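Local atomic coordinates of aminopeptidase N (Francisella tularensis subsp. tularensis, PDB entry 5DLL), a protein that probably degrades intracellular peptides, using a zinc ion to release amino acids one at a time from their N termini. Residues 224-229 against 261-266; 452-457 against 488-493; 476-481 against 517-522. All coordinates share one frame; numbering follows the deposited sequence.

Contact 1. Residues 224-229 against 261-266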
loop_
_atom_site.group_PDB
_atom_site.type_symbol
_atom_site.label_atom_id
_atom_site.label_comp_id
_atom_site.label_asym_id
_atom_site.label_seq_id
_atom_site.Cartn_x
_atom_site.Cartn_y
_atom_site.Cartn_z
ATOM N N GLU A 224 14.738 13.354 14.328
ATOM C CA GLU A 224 14.907 12.520 15.514
ATOM C C GLU A 224 14.149 11.203 15.396
ATOM O O GLU A 224 12.929 11.171 15.526
ATOM C CB GLU A 224 14.437 13.277 16.762
ATOM C CG GLU A 224 15.049 14.662 16.937
ATOM C CD GLU A 224 14.680 15.325 18.251
ATOM O OE1 GLU A 224 13.663 14.931 18.870
ATOM O OE2 GLU A 224 15.411 16.251 18.661
ATOM N N ILE A 225 14.876 10.118 15.145
ATOM C CA ILE A 225 14.300 8.777 15.201
ATOM C C ILE A 225 14.537 8.202 16.596
ATOM O O ILE A 225 15.666 8.211 17.086
ATOM C CB ILE A 225 14.907 7.840 14.134
ATOM C CG1 ILE A 225 14.541 8.337 12.732
ATOM C CG2 ILE A 225 14.413 6.411 14.329
ATOM C CD1 ILE A 225 15.155 7.532 11.605
ATOM N N TYR A 226 13.465 7.714 17.222
ATOM C CA TYR A 226 13.516 7.130 18.561
ATOM C C TYR A 226 13.116 5.657 18.527
ATOM O O TYR A 226 12.103 5.290 17.927
ATOM C CB TYR A 226 12.569 7.876 19.501
ATOM C CG TYR A 226 13.033 9.261 19.890
ATOM C CD1 TYR A 226 13.909 9.447 20.956
ATOM C CD2 TYR A 226 12.585 10.385 19.205
ATOM C CE1 TYR A 226 14.335 10.713 21.322
ATOM C CE2 TYR A 226 13.006 11.658 19.562
ATOM C CZ TYR A 226 13.882 11.818 20.621
ATOM O OH TYR A 226 14.305 13.080 20.983
ATOM N N ALA A 227 13.914 4.818 19.181
ATOM C CA ALA A 227 13.616 3.392 19.309
ATOM C C ALA A 227 14.417 2.791 20.461
ATOM O O ALA A 227 15.296 3.443 21.020
ATOM C CB ALA A 227 13.930 2.663 18.011
ATOM N N PHE A 228 14.110 1.549 20.817
ATOM C CA PHE A 228 14.820 0.870 21.898
ATOM C C PHE A 228 16.290 0.668 21.532
ATOM O O PHE A 228 16.645 0.643 20.353
ATOM C CB PHE A 228 14.177 -0.487 22.209
ATOM C CG PHE A 228 12.844 -0.390 22.903
ATOM C CD1 PHE A 228 12.761 0.061 24.215
ATOM C CD2 PHE A 228 11.675 -0.773 22.253
ATOM C CE1 PHE A 228 11.539 0.141 24.860
ATOM C CE2 PHE A 228 10.451 -0.694 22.895
ATOM C CZ PHE A 228 10.381 -0.237 24.199
ATOM N N LYS A 229 17.131 0.522 22.551
ATOM C CA LYS A 229 18.569 0.314 22.377
ATOM C C LYS A 229 18.895 -0.756 21.327
ATOM O O LYS A 229 19.792 -0.571 20.505
ATOM C CB LYS A 229 19.198 -0.057 23.733
ATOM C CG LYS A 229 20.679 -0.421 23.708
ATOM C CD LYS A 229 21.544 0.697 23.148
ATOM C CE LYS A 229 23.021 0.357 23.279
ATOM N NZ LYS A 229 23.885 1.365 22.604
ATOM N N THR A 261 11.249 20.833 14.219
ATOM C CA THR A 261 11.650 19.461 14.547
ATOM C C THR A 261 10.681 18.434 13.957
ATOM O O THR A 261 9.503 18.709 13.783
ATOM C CB THR A 261 11.831 19.252 16.075
ATOM O OG1 THR A 261 11.907 17.852 16.376
ATOM C CG2 THR A 261 10.700 19.865 16.859
ATOM N N PHE A 262 11.209 17.259 13.636
ATOM C CA PHE A 262 10.434 16.182 13.031
ATOM C C PHE A 262 10.902 14.878 13.646
ATOM O O PHE A 262 12.086 14.542 13.574
ATOM C CB PHE A 262 10.653 16.153 11.520
ATOM C CG PHE A 262 9.998 14.991 10.828
ATOM C CD1 PHE A 262 8.669 15.059 10.434
ATOM C CD2 PHE A 262 10.715 13.831 10.559
ATOM C CE1 PHE A 262 8.061 13.986 9.795
ATOM C CE2 PHE A 262 10.114 12.757 9.921
ATOM C CZ PHE A 262 8.783 12.834 9.537
ATOM N N MET A 263 9.969 14.144 14.245
ATOM C CA MET A 263 10.301 12.971 15.038
ATOM C C MET A 263 9.679 11.718 14.451
ATOM O O MET A 263 8.615 11.769 13.835
ATOM C CB MET A 263 9.814 13.160 16.473
ATOM C CG MET A 263 10.555 14.243 17.239
ATOM S SD MET A 263 9.707 14.712 18.757
ATOM C CE MET A 263 8.380 15.735 18.119
ATOM N N ILE A 264 10.370 10.599 14.632
ATOM C CA ILE A 264 9.833 9.276 14.333
ATOM C C ILE A 264 10.036 8.413 15.568
ATOM O O ILE A 264 11.054 8.533 16.249
ATOM C CB ILE A 264 10.532 8.615 13.127
ATOM C CG1 ILE A 264 10.165 9.347 11.833
ATOM C CG2 ILE A 264 10.160 7.137 13.023
ATOM C CD1 ILE A 264 10.897 8.838 10.608
ATOM N N VAL A 265 9.057 7.560 15.859
ATOM C CA VAL A 265 9.155 6.615 16.963
ATOM C C VAL A 265 8.811 5.219 16.453
ATOM O O VAL A 265 7.734 5.004 15.895
ATOM C CB VAL A 265 8.225 7.003 18.129
ATOM C CG1 VAL A 265 8.381 6.023 19.287
ATOM C CG2 VAL A 265 8.509 8.433 18.582
ATOM N N ALA A 266 9.742 4.285 16.641
ATOM C CA ALA A 266 9.579 2.903 16.201
ATOM C C ALA A 266 9.435 1.965 17.394
ATOM O O ALA A 266 10.316 1.907 18.259
ATOM C CB ALA A 266 10.762 2.484 15.348
#
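Strands 224-227 and 261-266 run parallel, 4.6 Å apart at their closest, pairing Glu-224 with Met-263, Ile-225 with Ile-264 and Tyr-226 with Val-265. Glu-224 and Tyr-226 supply both their N-H and C=O groups to the ladder. Glu-224 N reaches Phe-262 O by a rather bent bond, whereas the last rung, Ala-266 N to Tyr-226 O at 2.9 Å, is nearly straight (171°) and enters almost along the C=O axis. Ile-264 N and O complete the middle rungs.

Side chains alternate between two faces. On one, Ile-225 and Ile-264 share a conformation, CG1 anti to the carbonyl carbon (chi1 -65° and -69°) and extended to CD1, so they lie side by side, Ile-225 CG1 being 4.0 Å from Ile-264 CB. On the other, Glu-224 lies alongside Met-263, both with CG anti to the carbonyl carbon; Glu-224 runs extended beyond CG, its OE1 3.6 Å from Met-263 CG, whereas Met-263 bends at chi3 and its end leads away. Tyr-226 turns its ring back along its own strand, and its OH bonds Glu-224 OE1 at 2.9 Å; the oxygen lies in the ring plane, but the hydroxyl approaches it from above the carboxylate plane. Glu-224 OE2 has a weak bond to Ser-222 OG. At the base of the ring, Tyr-226 CB lies 4.2 Å from Val-265 CG2.

The pair forms neighbouring strands of a beta-alpha-beta unit whose helix 236-253 packs on Ile-225, Phe-262 and Ile-264. Phe-262 lies about 9 Å, side chain to side chain, from the zinc ligand His-313. Strand 166-169 lies against Tyr-226, Met-263 and Val-265, while strands 207-214 and 280-284 continue the sheet to either side.

Contact 2. Residues 452-457 against 488-493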
loop_
_atom_site.group_PDB
_atom_site.type_symbol
_atom_site.label_atom_id
_atom_site.label_comp_id
_atom_site.label_asym_id
_atom_site.label_seq_id
_atom_site.Cartn_x
_atom_site.Cartn_y
_atom_site.Cartn_z
ATOM N N TYR A 452 -15.931 9.676 -8.660
ATOM C CA TYR A 452 -16.074 9.507 -7.210
ATOM C C TYR A 452 -17.355 8.775 -6.811
ATOM O O TYR A 452 -17.367 8.045 -5.816
ATOM C CB TYR A 452 -15.975 10.865 -6.502
ATOM C CG TYR A 452 -14.563 11.393 -6.513
ATOM C CD1 TYR A 452 -13.667 11.047 -5.505
ATOM C CD2 TYR A 452 -14.104 12.195 -7.552
ATOM C CE1 TYR A 452 -12.360 11.502 -5.519
ATOM C CE2 TYR A 452 -12.796 12.656 -7.574
ATOM C CZ TYR A 452 -11.928 12.307 -6.554
ATOM O OH TYR A 452 -10.629 12.758 -6.561
ATOM N N ALA A 453 -18.414 8.960 -7.598
ATOM C CA ALA A 453 -19.724 8.367 -7.310
ATOM C C ALA A 453 -19.911 6.970 -7.912
ATOM O O ALA A 453 -20.576 6.123 -7.311
ATOM C CB ALA A 453 -20.833 9.296 -7.790
ATOM N N GLN A 454 -19.328 6.725 -9.084
ATOM C CA GLN A 454 -19.598 5.490 -9.831
ATOM C C GLN A 454 -18.734 4.294 -9.421
ATOM O O GLN A 454 -17.509 4.393 -9.325
ATOM C CB GLN A 454 -19.453 5.727 -11.335
ATOM C CG GLN A 454 -19.788 4.499 -12.174
ATOM C CD GLN A 454 -20.361 4.850 -13.532
ATOM O OE1 GLN A 454 -21.477 5.364 -13.631
ATOM N NE2 GLN A 454 -19.605 4.568 -14.590
ATOM N N SER A 455 -19.401 3.160 -9.218
ATOM C CA SER A 455 -18.755 1.905 -8.845
ATOM C C SER A 455 -18.472 1.051 -10.084
ATOM O O SER A 455 -19.024 1.298 -11.158
ATOM C CB SER A 455 -19.655 1.140 -7.874
ATOM O OG SER A 455 -19.045 -0.057 -7.428
ATOM N N GLY A 456 -17.598 0.062 -9.931
ATOM C CA GLY A 456 -17.319 -0.896 -10.999
ATOM C C GLY A 456 -16.234 -0.492 -11.984
ATOM O O GLY A 456 -15.919 0.691 -12.134
ATOM N N THR A 457 -15.680 -1.502 -12.657
ATOM C CA THR A 457 -14.641 -1.342 -13.671
ATOM C C THR A 457 -15.287 -1.096 -15.033
ATOM O O THR A 457 -16.117 -1.894 -15.466
ATOM C CB THR A 457 -13.790 -2.625 -13.778
ATOM O OG1 THR A 457 -13.223 -2.941 -12.502
ATOM C CG2 THR A 457 -12.672 -2.462 -14.801
ATOM N N LYS A 488 -26.957 -0.210 -9.953
ATOM C CA LYS A 488 -27.112 -0.706 -11.326
ATOM C C LYS A 488 -27.158 0.403 -12.387
ATOM O O LYS A 488 -26.911 0.144 -13.569
ATOM C CB LYS A 488 -28.358 -1.597 -11.407
ATOM C CG LYS A 488 -28.147 -2.961 -10.757
ATOM C CD LYS A 488 -29.215 -3.311 -9.733
ATOM C CE LYS A 488 -28.742 -4.431 -8.816
ATOM N NZ LYS A 488 -29.721 -4.721 -7.733
ATOM N N GLU A 489 -27.467 1.627 -11.960
ATOM C CA GLU A 489 -27.453 2.800 -12.842
ATOM C C GLU A 489 -26.016 3.277 -13.103
ATOM O O GLU A 489 -25.244 3.471 -12.159
ATOM C CB GLU A 489 -28.316 3.937 -12.258
ATOM C CG GLU A 489 -27.862 4.538 -10.919
ATOM C CD GLU A 489 -28.383 3.800 -9.689
ATOM O OE1 GLU A 489 -28.604 4.458 -8.650
ATOM O OE2 GLU A 489 -28.567 2.566 -9.751
ATOM N N LYS A 490 -25.664 3.456 -14.380
ATOM C CA LYS A 490 -24.292 3.804 -14.788
ATOM C C LYS A 490 -24.259 4.896 -15.868
ATOM O O LYS A 490 -25.272 5.178 -16.509
ATOM C CB LYS A 490 -23.555 2.560 -15.296
ATOM C CG LYS A 490 -23.541 1.382 -14.330
ATOM C CD LYS A 490 -22.652 1.630 -13.121
ATOM C CE LYS A 490 -22.958 0.648 -12.002
ATOM N NZ LYS A 490 -22.030 0.792 -10.849
ATOM N N GLN A 491 -23.084 5.492 -16.069
ATOM C CA GLN A 491 -22.928 6.651 -16.957
ATOM C C GLN A 491 -21.596 6.672 -17.717
ATOM O O GLN A 491 -20.685 5.891 -17.431
ATOM C CB GLN A 491 -23.044 7.946 -16.147
ATOM C CG GLN A 491 -24.413 8.193 -15.541
ATOM C CD GLN A 491 -24.563 9.605 -15.015
ATOM O OE1 GLN A 491 -23.643 10.156 -14.405
ATOM N NE2 GLN A 491 -25.724 10.203 -15.253
ATOM N N ALA A 492 -21.502 7.584 -18.684
ATOM C CA ALA A 492 -20.272 7.807 -19.441
ATOM C C ALA A 492 -19.305 8.689 -18.651
ATOM O O ALA A 492 -19.588 9.859 -18.387
ATOM C CB ALA A 492 -20.586 8.449 -20.781
ATOM N N LEU A 493 -18.164 8.116 -18.278
ATOM C CA LEU A 493 -17.126 8.828 -17.533
ATOM C C LEU A 493 -16.189 9.635 -18.439
ATOM O O LEU A 493 -16.251 9.549 -19.664
ATOM C CB LEU A 493 -16.296 7.828 -16.726
ATOM C CG LEU A 493 -17.075 6.947 -15.750
ATOM C CD1 LEU A 493 -16.249 5.740 -15.334
ATOM C CD2 LEU A 493 -17.503 7.759 -14.539
#
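The carboxamide of Gln-454 is the flat group here, held by an edge and flanked on both faces. Lys-490 crosses one face obliquely, its CD 4.0 Å from Gln-454 CD; against the opposite face, at the nitrogen corner, sits the isobutyl end of Leu-493, with CD2 3.8 Å from Gln-454 NE2. Along the edge, Gln-454 OE1 takes the N-H of Gln-491 at 2.9 Å, in the carbonyl plane and on a lone pair although the N-H is bent (134°). NE2 returns a weak bond of 3.3 Å to Gln-491 O. CG anti to the backbone N (chi1 -177°) carries the side chain toward the loop, and a bend at chi2 turns the carboxamide to the backbone of Gln-491.

Lys-490 bends at chi2 (-71°) and then runs extended, bringing NZ 3.1 Å from Ser-455 O, above that carbonyl's plane. The same ammonium bonds Gln-487 OE1 and Thr-484 OG1, and Gln-487 OE1 also receives Ser-455 N. Arg-450 NH2 adds a weak bond to Gln-454 OE1.

Uncharged groups thus do most of the joining: the buried amide matches both backbone polar atoms of Gln-491, one bond being weak, and the lysine charge is probably stabilised by three neutral oxygens. An irregular loop of the Ig-like domain, between strands 472-480 and 495-502, is so held to the chain just after helix 450-453.

Contact 3. Residues 476-481 against 517-522; sequences TLEQTT and KEQKQT
Glu-478 crosses the NE2 end of Gln-519 obliquely: Glu-478 OE2 sits beyond the nitrogen, 3.5 Å from Gln-519 NE2 and close to the amide plane, with the carboxylate and amide planes 67° apart. Gln-519 comes back to the strand by bending at chi2 (57°). Lys-520 curls over the same face, and its NZ stays 5.5 Å from Glu-478 OE2, too far for a salt bridge. Farther along, Thr-476 OG1 and Thr-522 OG1 share a hydrogen bond of 3.0 Å across a non-hydrogen-bonded pair.

The backbone grip centres on Leu-477 and Gln-521: Leu-477 N bonds Gln-521 O at 3.1 Å, and Gln-521 N bonds Leu-477 O at 3.2 Å. Toward Gln-479 the ladder loosens to a weak bond from its N to Gln-519 O. The amide of Gln-479 gives a weak bond to Glu-518 O as well, but its stronger partner is Leu-493 O.

Leu-477 faces the opposite way from the threonines, onto Val-462 and Leu-516. Strand 520-525 is thus an outer strand laid antiparallel on 472-480, which pairs in turn with 459-467, as expected of the Ig-like beta domain of M1 aminopeptidases.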
loop_
_atom_site.group_PDB
_atom_site.type_symbol
_atom_site.label_atom_id
_atom_site.label_comp_id
_atom_site.label_asym_id
_atom_site.label_seq_id
_atom_site.Cartn_x
_atom_site.Cartn_y
_atom_site.Cartn_z
ATOM N N THR A 476 -12.517 4.463 -33.196
ATOM C CA THR A 476 -13.744 4.648 -32.420
ATOM C C THR A 476 -13.677 3.830 -31.122
ATOM O O THR A 476 -13.201 2.691 -31.110
ATOM C CB THR A 476 -15.015 4.330 -33.255
ATOM O OG1 THR A 476 -16.184 4.722 -32.526
ATOM C CG2 THR A 476 -15.119 2.855 -33.612
ATOM N N LEU A 477 -14.131 4.441 -30.030
ATOM C CA LEU A 477 -14.072 3.836 -28.702
ATOM C C LEU A 477 -15.459 3.834 -28.078
ATOM O O LEU A 477 -16.248 4.746 -28.325
ATOM C CB LEU A 477 -13.106 4.616 -27.807
ATOM C CG LEU A 477 -11.639 4.656 -28.252
ATOM C CD1 LEU A 477 -10.847 5.634 -27.397
ATOM C CD2 LEU A 477 -11.010 3.270 -28.202
ATOM N N GLU A 478 -15.747 2.813 -27.272
ATOM C CA GLU A 478 -17.045 2.682 -26.607
ATOM C C GLU A 478 -16.898 2.174 -25.175
ATOM O O GLU A 478 -16.601 0.998 -24.947
ATOM C CB GLU A 478 -17.965 1.744 -27.393
ATOM C CG GLU A 478 -19.311 1.497 -26.721
ATOM C CD GLU A 478 -20.325 0.867 -27.653
ATOM O OE1 GLU A 478 -19.911 0.154 -28.592
ATOM O OE2 GLU A 478 -21.537 1.084 -27.441
ATOM N N GLN A 479 -17.131 3.068 -24.218
ATOM C CA GLN A 479 -17.059 2.717 -22.802
ATOM C C GLN A 479 -18.409 2.218 -22.290
ATOM O O GLN A 479 -19.433 2.885 -22.444
ATOM C CB GLN A 479 -16.573 3.897 -21.958
ATOM C CG GLN A 479 -17.350 5.191 -22.142
ATOM C CD GLN A 479 -17.372 6.031 -20.888
ATOM O OE1 GLN A 479 -17.666 5.532 -19.801
ATOM N NE2 GLN A 479 -17.064 7.314 -21.030
ATOM N N THR A 480 -18.392 1.034 -21.691
ATOM C CA THR A 480 -19.585 0.424 -21.116
ATOM C C THR A 480 -19.203 -0.197 -19.772
ATOM O O THR A 480 -18.209 -0.920 -19.669
ATOM C CB THR A 480 -20.223 -0.623 -22.073
ATOM O OG1 THR A 480 -21.266 -1.333 -21.395
ATOM C CG2 THR A 480 -19.188 -1.631 -22.603
ATOM N N THR A 481 -19.984 0.109 -18.742
ATOM C CA THR A 481 -19.719 -0.386 -17.393
ATOM C C THR A 481 -21.000 -1.016 -16.830
ATOM O O THR A 481 -22.048 -0.371 -16.759
ATOM C CB THR A 481 -19.152 0.729 -16.480
ATOM O OG1 THR A 481 -19.160 0.302 -15.111
ATOM C CG2 THR A 481 -19.940 2.027 -16.621
ATOM N N LYS A 517 -15.370 11.451 -23.337
ATOM C CA LYS A 517 -16.360 12.020 -22.424
ATOM C C LYS A 517 -17.774 11.581 -22.790
ATOM O O LYS A 517 -18.743 12.250 -22.438
ATOM C CB LYS A 517 -16.299 13.550 -22.479
ATOM C CG LYS A 517 -14.914 14.145 -22.313
ATOM C CD LYS A 517 -14.987 15.658 -22.364
ATOM C CE LYS A 517 -13.607 16.276 -22.466
ATOM N NZ LYS A 517 -13.643 17.758 -22.347
ATOM N N GLU A 518 -17.891 10.450 -23.482
ATOM C CA GLU A 518 -19.142 10.071 -24.128
ATOM C C GLU A 518 -19.261 8.550 -24.177
ATOM O O GLU A 518 -18.261 7.842 -24.045
ATOM C CB GLU A 518 -19.166 10.667 -25.542
ATOM C CG GLU A 518 -20.539 10.774 -26.188
ATOM C CD GLU A 518 -20.502 11.507 -27.521
ATOM O OE1 GLU A 518 -19.793 12.533 -27.626
ATOM O OE2 GLU A 518 -21.185 11.065 -28.468
ATOM N N GLN A 519 -20.485 8.056 -24.352
ATOM C CA GLN A 519 -20.736 6.615 -24.492
ATOM C C GLN A 519 -19.975 6.033 -25.693
ATOM O O GLN A 519 -19.383 4.951 -25.603
ATOM C CB GLN A 519 -22.247 6.351 -24.626
ATOM C CG GLN A 519 -22.645 4.907 -24.923
ATOM C CD GLN A 519 -22.136 3.921 -23.889
ATOM O OE1 GLN A 519 -22.023 4.245 -22.705
ATOM N NE2 GLN A 519 -21.832 2.705 -24.332
ATOM N N LYS A 520 -20.006 6.760 -26.810
ATOM C CA LYS A 520 -19.267 6.391 -28.017
ATOM C C LYS A 520 -18.721 7.652 -28.689
ATOM O O LYS A 520 -19.390 8.687 -28.710
ATOM C CB LYS A 520 -20.171 5.595 -28.969
ATOM C CG LYS A 520 -19.528 5.197 -30.295
ATOM C CD LYS A 520 -19.883 3.773 -30.723
ATOM C CE LYS A 520 -21.383 3.519 -30.827
ATOM N NZ LYS A 520 -22.076 4.471 -31.737
ATOM N N GLN A 521 -17.499 7.562 -29.215
ATOM C CA GLN A 521 -16.824 8.708 -29.832
ATOM C C GLN A 521 -15.708 8.251 -30.778
ATOM O O GLN A 521 -14.849 7.456 -30.394
ATOM C CB GLN A 521 -16.253 9.623 -28.745
ATOM C CG GLN A 521 -15.867 11.015 -29.225
ATOM C CD GLN A 521 -15.418 11.926 -28.093
ATOM O OE1 GLN A 521 -15.848 11.781 -26.946
ATOM N NE2 GLN A 521 -14.546 12.876 -28.413
ATOM N N THR A 522 -15.735 8.753 -32.011
ATOM C CA THR A 522 -14.725 8.423 -33.020
ATOM C C THR A 522 -13.713 9.565 -33.137
ATOM O O THR A 522 -14.057 10.733 -32.935
ATOM C CB THR A 522 -15.377 8.141 -34.394
ATOM O OG1 THR A 522 -16.370 7.120 -34.253
ATOM C CG2 THR A 522 -14.346 7.681 -35.418
#

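Overall arrangement
From the N terminus, contact 1 comes first and closes the crossover through helix 236-253, completing a beta-alpha-beta unit in the sheet near the zinc site. It is finished well before contact 2 opens, and its centre lies about 44 Å from that of contact 2 and about 52 Å from that of contact 3, on the other side of the chain's centre. Contacts 2 and 3 cross: 476-481 falls inside the loop closed by 452-457 and 488-493, and 517-522 follows it. They also touch, Gln-454 NE2 packing 3.3 Å from Thr-481 CG2, and the loop that holds the chain after helix 450-453 is also tied to inner strand 472-480 of the Ig-like sheet.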